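DUF574 domain-containing protein (Thermobifida fusca, PDB 2QE6) binds S-adenosylmethionine and is probably a methyltransferase of the Rossmann-like class, although its methyl-accepting substrate is not known. Local coordinates at residues F81-S86 with V107-I112; S86-V91 with D113-T118. The protein carries 1 engineered substitution. All coordinates share one frame; numbering follows the deposited sequence. Where two conformers were deposited one is given.

Following the chain from the N terminus, strand 80-84 runs into the loop that carries Gly85, Ser86 and Gly87, helix 94-101 brings the chain back, and strand 106-111 leads on into helix 114-124. Interaction 1 closes the first beta-alpha-beta unit by pairing the two strands inside the sheet. Interaction 2 sets the loop after the first strand against the start of the helix after the second. The two do not nest: their segments alternate along the chain, so the contacts cross, and they share Ser86. Asp111, of interaction 1, links the two, its OD2 probably hydrogen-bonded to Gly87 N and its carboxylate packed on Val116. Both contacts border S-adenosylmethionine.

Interaction 1. Residues F81-S86 with V107-I112; sequences FLDLGS and VVYVDI. With SAM (S-adenosylmethionine), chain F.
Asp111, at the end of its strand, and Gly85, just past the end of the neighbouring parallel strand, each take hold of S-adenosylmethionine. The carboxylate of Asp111 grips both ribose hydroxyls, OD2 accepting from O3' at 2.5 Å and OD1 from O2' at 2.8 Å. Its CG stands anti to the backbone N (chi1 -154°), which turns the carboxylate toward the Gly85-Ser86 turn, and Gly87 N and Asp113 N donate to it as a second shell. Gly85 O receives the ligand's amino group N at 2.7 Å. An alanine at Asp111 would probably leave both ribose hydroxyls and the amides of Gly87 and Asp113 without this acceptor, and is likely to let the sugar shift in its pocket. Behind the ligand the strands are joined by Val108 N to Phe81 O, by a nearly straight bond from Asp83 N to Val108 O (2.9 Å, 179° at the hydrogen), and by Val110 N to Asp83 O. Val110 O then serves two donors, Ser86 N at 3.0 Å and, weakly, Gly85 N, and so ties the turn to the neighbouring strand. On one face of the sheet, Asp83 OD2 lies 3.3 Å from Tyr109 CE1, at the ring edge, while the same OD2 is hydrogen-bonded to Thr94 OG1. Ser86 CB leans on Tyr109 CD1, and Val107 CG1 sits 3.9 Å above the ring plane, over its centre; the phenol OH reaches His95. On the other face this pair presents only aliphatic side chains: Leu82 CD1 lies 3.9 Å from both Val108 CG1 and Val110 CG2, with Leu84 alongside Val110. This pairing belongs to the beta-alpha-beta unit of a Rossmann-like methyltransferase, with a glycine-bearing turn after the first strand and a ribose-binding acid ending the second.

Interaction 2. Residues S86-V91 with D113-T118; sequences SGLPTV and DPMVLT. With SAM (S-adenosylmethionine), chain F.
Leu88 and Val116 meet in an apolar, buried contact between a loop and the first turn of a helix, with no hydrogen bond passing between the two segments. It sits at the edge of the cofactor pocket of the Rossmann-like fold, where the loop after strand 80-84 passes the start of helix 114-124. Leu88 makes the broadest approach. Its CG is anti to the carbonyl carbon (chi1 -68°), and CD2 reaches the helix backbone, 3.6 Å from Val116 N, while also meeting Val116 CG2 at 3.7 Å and Met115 CG at 3.9 Å. The leucine and valine side chains come together at a slant, and Ala24 and Asp28 of helix 23-30 also border Leu88. Met115 is present as selenomethionine; beyond Leu88 it packs on Pro12, Asp35 and Phe37. Both methyls of Val116 lie against the Gly87 carbonyl, and CG1, anti to the backbone N (chi1 174°), in addition comes within 3.5 Å of Ser86 OG. Val116 also touches Val132 of strand 130-134 and Asp111 of strand 106-111, so it joins the loop to the sheet. Gly87 itself has positive phi, and a CB at this position would run into CB of S-adenosylmethionine; its CA passes 3.3 Å from the ribose O3'. Asp113 occupies the N-cap position before helix 114-124, and its side chain is further bound by a salt bridge from Arg25 to OD1 and a hydrogen bond between OD2 and Thr22. The capping bond itself runs from Met115 N to Asp113 OD1 over 2.9 Å, the donor reaching the oxygen from above the carboxylate plane.

Interaction 1. Residues F81-S86 with V107-I112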
loop_
_atom_site.group_PDB
_atom_site.type_symbol
_atom_site.label_atom_id
_atom_site.label_comp_id
_atom_site.label_asym_id
_atom_site.label_seq_id
_atom_site.Cartn_x
_atom_site.Cartn_y
_atom_site.Cartn_z
ATOM N N PHE A 81 10.982 -5.819 5.440
ATOM C CA PHE A 81 9.960 -5.047 4.699
ATOM C C PHE A 81 9.669 -3.745 5.431
ATOM O O PHE A 81 9.569 -3.714 6.674
ATOM C CB PHE A 81 8.638 -5.838 4.545
ATOM C CG PHE A 81 8.785 -7.146 3.836
ATOM C CD1 PHE A 81 9.378 -8.225 4.450
ATOM C CD2 PHE A 81 8.392 -7.281 2.532
ATOM C CE1 PHE A 81 9.533 -9.430 3.782
ATOM C CE2 PHE A 81 8.564 -8.495 1.853
ATOM C CZ PHE A 81 9.116 -9.560 2.484
ATOM N N LEU A 82 9.530 -2.675 4.649
ATOM C CA LEU A 82 9.048 -1.390 5.125
ATOM C C LEU A 82 7.753 -1.079 4.384
ATOM O O LEU A 82 7.742 -0.882 3.172
ATOM C CB LEU A 82 10.093 -0.299 4.884
ATOM C CG LEU A 82 9.746 1.112 5.360
ATOM C CD1 LEU A 82 9.364 1.127 6.847
ATOM C CD2 LEU A 82 10.927 2.062 5.069
ATOM N N ASP A 83 6.654 -1.104 5.114
ATOM C CA ASP A 83 5.334 -1.051 4.520
ATOM C C ASP A 83 4.763 0.335 4.796
ATOM O O ASP A 83 4.241 0.626 5.894
ATOM C CB ASP A 83 4.482 -2.172 5.104
ATOM C CG ASP A 83 3.089 -2.321 4.441
ATOM O OD1 ASP A 83 2.728 -1.542 3.515
ATOM O OD2 ASP A 83 2.331 -3.236 4.901
ATOM N N LEU A 84 4.886 1.197 3.771
ATOM C CA LEU A 84 4.550 2.604 3.876
ATOM C C LEU A 84 3.087 2.867 3.502
ATOM O O LEU A 84 2.657 2.551 2.382
ATOM C CB LEU A 84 5.428 3.402 2.927
ATOM C CG LEU A 84 6.941 3.289 3.213
ATOM C CD1 LEU A 84 7.712 3.943 2.064
ATOM C CD2 LEU A 84 7.338 3.890 4.572
ATOM N N GLY A 85 2.352 3.501 4.410
ATOM C CA GLY A 85 0.926 3.690 4.221
ATOM C C GLY A 85 0.267 2.343 4.412
ATOM O O GLY A 85 -0.482 1.905 3.567
ATOM N N SER A 86 0.555 1.681 5.524
ATOM C CA SER A 86 0.153 0.287 5.711
ATOM C C SER A 86 -1.354 0.046 5.724
ATOM O O SER A 86 -1.821 -1.071 5.420
ATOM C CB SER A 86 0.682 -0.219 7.068
ATOM O OG SER A 86 0.151 0.551 8.131
ATOM N N VAL A 107 8.974 -6.879 9.573
ATOM C CA VAL A 107 8.131 -5.886 8.895
ATOM C C VAL A 107 7.935 -4.693 9.816
ATOM O O VAL A 107 7.655 -4.856 11.027
ATOM C CB VAL A 107 6.727 -6.468 8.475
ATOM C CG1 VAL A 107 5.900 -5.421 7.750
ATOM C CG2 VAL A 107 6.905 -7.702 7.561
ATOM N N VAL A 108 8.106 -3.505 9.248
ATOM C CA VAL A 108 7.869 -2.258 9.938
ATOM C C VAL A 108 6.768 -1.548 9.171
ATOM O O VAL A 108 6.933 -1.252 8.003
ATOM C CB VAL A 108 9.136 -1.380 9.993
ATOM C CG1 VAL A 108 8.792 0.024 10.576
ATOM C CG2 VAL A 108 10.268 -2.095 10.798
ATOM N N TYR A 109 5.632 -1.328 9.836
ATOM C CA TYR A 109 4.514 -0.643 9.227
ATOM C C TYR A 109 4.516 0.844 9.587
ATOM O O TYR A 109 4.813 1.218 10.705
ATOM C CB TYR A 109 3.189 -1.217 9.707
ATOM C CG TYR A 109 2.855 -2.667 9.411
ATOM C CD1 TYR A 109 2.373 -3.074 8.178
ATOM C CD2 TYR A 109 2.924 -3.620 10.413
ATOM C CE1 TYR A 109 1.984 -4.433 7.934
ATOM C CE2 TYR A 109 2.538 -4.943 10.188
ATOM C CZ TYR A 109 2.066 -5.345 8.947
ATOM O OH TYR A 109 1.687 -6.687 8.808
ATOM N N VAL A 110 4.123 1.689 8.644
ATOM C CA VAL A 110 4.079 3.134 8.860
ATOM C C VAL A 110 2.755 3.639 8.301
ATOM O O VAL A 110 2.395 3.288 7.179
ATOM C CB VAL A 110 5.253 3.841 8.129
ATOM C CG1 VAL A 110 5.235 5.360 8.369
ATOM C CG2 VAL A 110 6.590 3.203 8.595
ATOM N N ASP A 111 2.017 4.402 9.105
ATOM C CA ASP A 111 0.806 5.042 8.642
ATOM C C ASP A 111 0.621 6.373 9.342
ATOM O O ASP A 111 1.067 6.563 10.430
ATOM C CB ASP A 111 -0.436 4.151 8.808
ATOM C CG ASP A 111 -1.549 4.498 7.792
ATOM O OD1 ASP A 111 -2.280 5.480 7.988
ATOM O OD2 ASP A 111 -1.715 3.778 6.797
ATOM N N ILE A 112 -0.037 7.290 8.660
ATOM C CA ILE A 112 -0.309 8.625 9.196
ATOM C C ILE A 112 -1.533 8.640 10.138
ATOM O O ILE A 112 -1.621 9.460 11.033
ATOM C CB ILE A 112 -0.485 9.654 8.033
ATOM C CG1 ILE A 112 -0.580 11.091 8.563
ATOM C CG2 ILE A 112 -1.699 9.290 7.154
ATOM C CD1 ILE A 112 0.612 11.525 9.370
HETATM N N SAM F . -1.256 -0.102 1.865
HETATM C CA SAM F . -2.640 -0.618 2.210
HETATM C C SAM F . -3.164 -1.447 1.059
HETATM O O SAM F . -3.983 -2.337 1.260
HETATM O OXT SAM F . -2.793 -1.211 -0.099
HETATM C CB SAM F . -3.711 0.450 2.506
HETATM C CG SAM F . -4.079 1.379 1.338
HETATM S SD SAM F . -5.190 2.766 1.746
HETATM C CE SAM F . -5.378 2.357 3.499
HETATM C "C5'" SAM F . -3.894 4.011 1.909
HETATM C "C4'" SAM F . -3.121 4.182 3.223
HETATM O "O4'" SAM F . -2.013 5.064 3.010
HETATM C "C3'" SAM F . -3.942 4.817 4.357
HETATM O "O3'" SAM F . -3.872 4.041 5.540
HETATM C "C2'" SAM F . -3.378 6.214 4.568
HETATM O "O2'" SAM F . -3.564 6.748 5.884
HETATM C "C1'" SAM F . -1.941 5.975 4.117
HETATM N N9 SAM F . -1.320 7.236 3.707
HETATM C C8 SAM F . -1.667 8.091 2.662
HETATM N N7 SAM F . -0.799 9.137 2.656
HETATM C C5 SAM F . 0.098 8.939 3.673
HETATM C C6 SAM F . 1.206 9.687 4.097
HETATM N N6 SAM F . 1.510 10.854 3.464
HETATM N N1 SAM F . 1.931 9.202 5.172
HETATM C C2 SAM F . 1.593 8.000 5.827
HETATM N N3 SAM F . 0.487 7.265 5.411
HETATM C C4 SAM F . -0.226 7.742 4.339
#

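Interaction 2. Residues S86-V91 with D113-T118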
loop_
_atom_site.group_PDB
_atom_site.type_symbol
_atom_site.label_atom_id
_atom_site.label_comp_id
_atom_site.label_asym_id
_atom_site.label_seq_id
_atom_site.Cartn_x
_atom_site.Cartn_y
_atom_site.Cartn_z
ATOM N N SER A 86 0.555 1.681 5.524
ATOM C CA SER A 86 0.153 0.287 5.711
ATOM C C SER A 86 -1.354 0.046 5.724
ATOM O O SER A 86 -1.821 -1.071 5.420
ATOM C CB SER A 86 0.682 -0.219 7.068
ATOM O OG SER A 86 0.151 0.551 8.131
ATOM N N GLY A 87 -2.102 1.058 6.189
ATOM C CA GLY A 87 -3.523 0.925 6.472
ATOM C C GLY A 87 -3.863 0.163 7.735
ATOM O O GLY A 87 -2.976 -0.306 8.462
ATOM N N LEU A 88 -5.167 0.047 8.000
ATOM C CA LEU A 88 -5.670 -0.668 9.196
ATOM C C LEU A 88 -5.701 -2.184 8.930
ATOM O O LEU A 88 -5.659 -2.622 7.794
ATOM C CB LEU A 88 -7.058 -0.111 9.513
ATOM C CG LEU A 88 -7.051 1.351 9.997
ATOM C CD1 LEU A 88 -8.418 1.949 9.825
ATOM C CD2 LEU A 88 -6.686 1.345 11.518
ATOM N N PRO A 89 -5.766 -3.000 9.970
ATOM C CA PRO A 89 -5.529 -4.407 9.712
ATOM C C PRO A 89 -6.679 -5.135 8.983
ATOM O O PRO A 89 -7.855 -4.728 9.081
ATOM C CB PRO A 89 -5.352 -4.987 11.111
ATOM C CG PRO A 89 -6.110 -4.060 12.016
ATOM C CD PRO A 89 -5.976 -2.708 11.400
ATOM N N THR A 90 -6.304 -6.147 8.197
ATOM C CA THR A 90 -7.249 -6.983 7.462
ATOM C C THR A 90 -7.057 -8.383 7.974
ATOM O O THR A 90 -6.270 -8.611 8.882
ATOM C CB THR A 90 -6.982 -6.990 5.953
ATOM O OG1 THR A 90 -5.752 -7.692 5.710
ATOM C CG2 THR A 90 -6.929 -5.573 5.399
ATOM N N VAL A 91 -7.755 -9.337 7.375
ATOM C CA VAL A 91 -7.599 -10.732 7.781
ATOM C C VAL A 91 -6.278 -11.378 7.255
ATOM O O VAL A 91 -5.927 -12.466 7.699
ATOM C CB VAL A 91 -8.866 -11.574 7.393
ATOM C CG1 VAL A 91 -10.135 -10.998 8.096
ATOM C CG2 VAL A 91 -9.052 -11.615 5.882
ATOM N N ASP A 113 -2.480 7.734 9.921
ATOM C CA ASP A 113 -3.667 7.622 10.772
ATOM C C ASP A 113 -3.255 7.021 12.102
ATOM O O ASP A 113 -2.869 5.896 12.129
ATOM C CB ASP A 113 -4.737 6.719 10.092
ATOM C CG ASP A 113 -6.108 6.836 10.734
ATOM O OD1 ASP A 113 -6.149 7.144 11.959
ATOM O OD2 ASP A 113 -7.144 6.581 10.041
ATOM N N PRO A 114 -3.407 7.758 13.208
ATOM C CA PRO A 114 -3.122 7.217 14.525
ATOM C C PRO A 114 -3.917 5.977 14.908
ATOM O O PRO A 114 -3.490 5.244 15.791
ATOM C CB PRO A 114 -3.477 8.358 15.468
ATOM C CG PRO A 114 -4.119 9.387 14.674
ATOM C CD PRO A 114 -3.826 9.171 13.262
HETATM N N MSE A 115 -5.081 5.748 14.296
HETATM C CA MSE A 115 -5.813 4.531 14.560
HETATM C C MSE A 115 -5.029 3.260 14.193
HETATM O O MSE A 115 -5.238 2.225 14.819
HETATM C CB MSE A 115 -7.188 4.500 13.873
HETATM C CG MSE A 115 -8.105 3.440 14.510
HETATM SE SE MSE A 115 -9.784 3.388 13.586
HETATM C CE MSE A 115 -10.477 5.041 14.352
ATOM N N VAL A 116 -4.152 3.341 13.205
ATOM C CA VAL A 116 -3.317 2.197 12.769
ATOM C C VAL A 116 -2.375 1.805 13.910
ATOM O O VAL A 116 -2.313 0.630 14.346
ATOM C CB VAL A 116 -2.541 2.533 11.438
ATOM C CG1 VAL A 116 -1.565 1.415 11.040
ATOM C CG2 VAL A 116 -3.506 2.791 10.301
ATOM N N LEU A 117 -1.700 2.802 14.468
ATOM C CA LEU A 117 -0.863 2.552 15.655
ATOM C C LEU A 117 -1.686 2.063 16.835
ATOM O O LEU A 117 -1.279 1.138 17.546
ATOM C CB LEU A 117 -0.079 3.798 16.059
ATOM C CG LEU A 117 0.829 3.713 17.297
ATOM C CD1 LEU A 117 1.737 2.446 17.311
ATOM C CD2 LEU A 117 1.647 5.014 17.453
ATOM N N THR A 118 -2.843 2.679 17.068
ATOM C CA THR A 118 -3.636 2.290 18.212
ATOM C C THR A 118 -4.132 0.845 18.138
ATOM O O THR A 118 -4.118 0.136 19.138
ATOM C CB THR A 118 -4.809 3.258 18.451
ATOM O OG1 THR A 118 -4.289 4.585 18.476
ATOM C CG2 THR A 118 -5.480 2.960 19.796
HETATM N N SAM F . -1.256 -0.102 1.865
HETATM C CA SAM F . -2.640 -0.618 2.210
HETATM C C SAM F . -3.164 -1.447 1.059
HETATM O O SAM F . -3.983 -2.337 1.260
HETATM O OXT SAM F . -2.793 -1.211 -0.099
HETATM C CB SAM F . -3.711 0.450 2.506
HETATM C CG SAM F . -4.079 1.379 1.338
HETATM S SD SAM F . -5.190 2.766 1.746
HETATM C CE SAM F . -5.378 2.357 3.499
HETATM C "C5'" SAM F . -3.894 4.011 1.909
HETATM C "C4'" SAM F . -3.121 4.182 3.223
HETATM O "O4'" SAM F . -2.013 5.064 3.010
HETATM C "C3'" SAM F . -3.942 4.817 4.357
HETATM O "O3'" SAM F . -3.872 4.041 5.540
HETATM C "C2'" SAM F . -3.378 6.214 4.568
HETATM O "O2'" SAM F . -3.564 6.748 5.884
HETATM C "C1'" SAM F . -1.941 5.975 4.117
HETATM N N9 SAM F . -1.320 7.236 3.707
HETATM C C8 SAM F . -1.667 8.091 2.662
HETATM N N7 SAM F . -0.799 9.137 2.656
HETATM C C5 SAM F . 0.098 8.939 3.673
HETATM C C6 SAM F . 1.206 9.687 4.097
HETATM N N6 SAM F . 1.510 10.854 3.464
HETATM N N1 SAM F . 1.931 9.202 5.172
HETATM C C2 SAM F . 1.593 8.000 5.827
HETATM N N3 SAM F . 0.487 7.265 5.411
HETATM C C4 SAM F . -0.226 7.742 4.339
#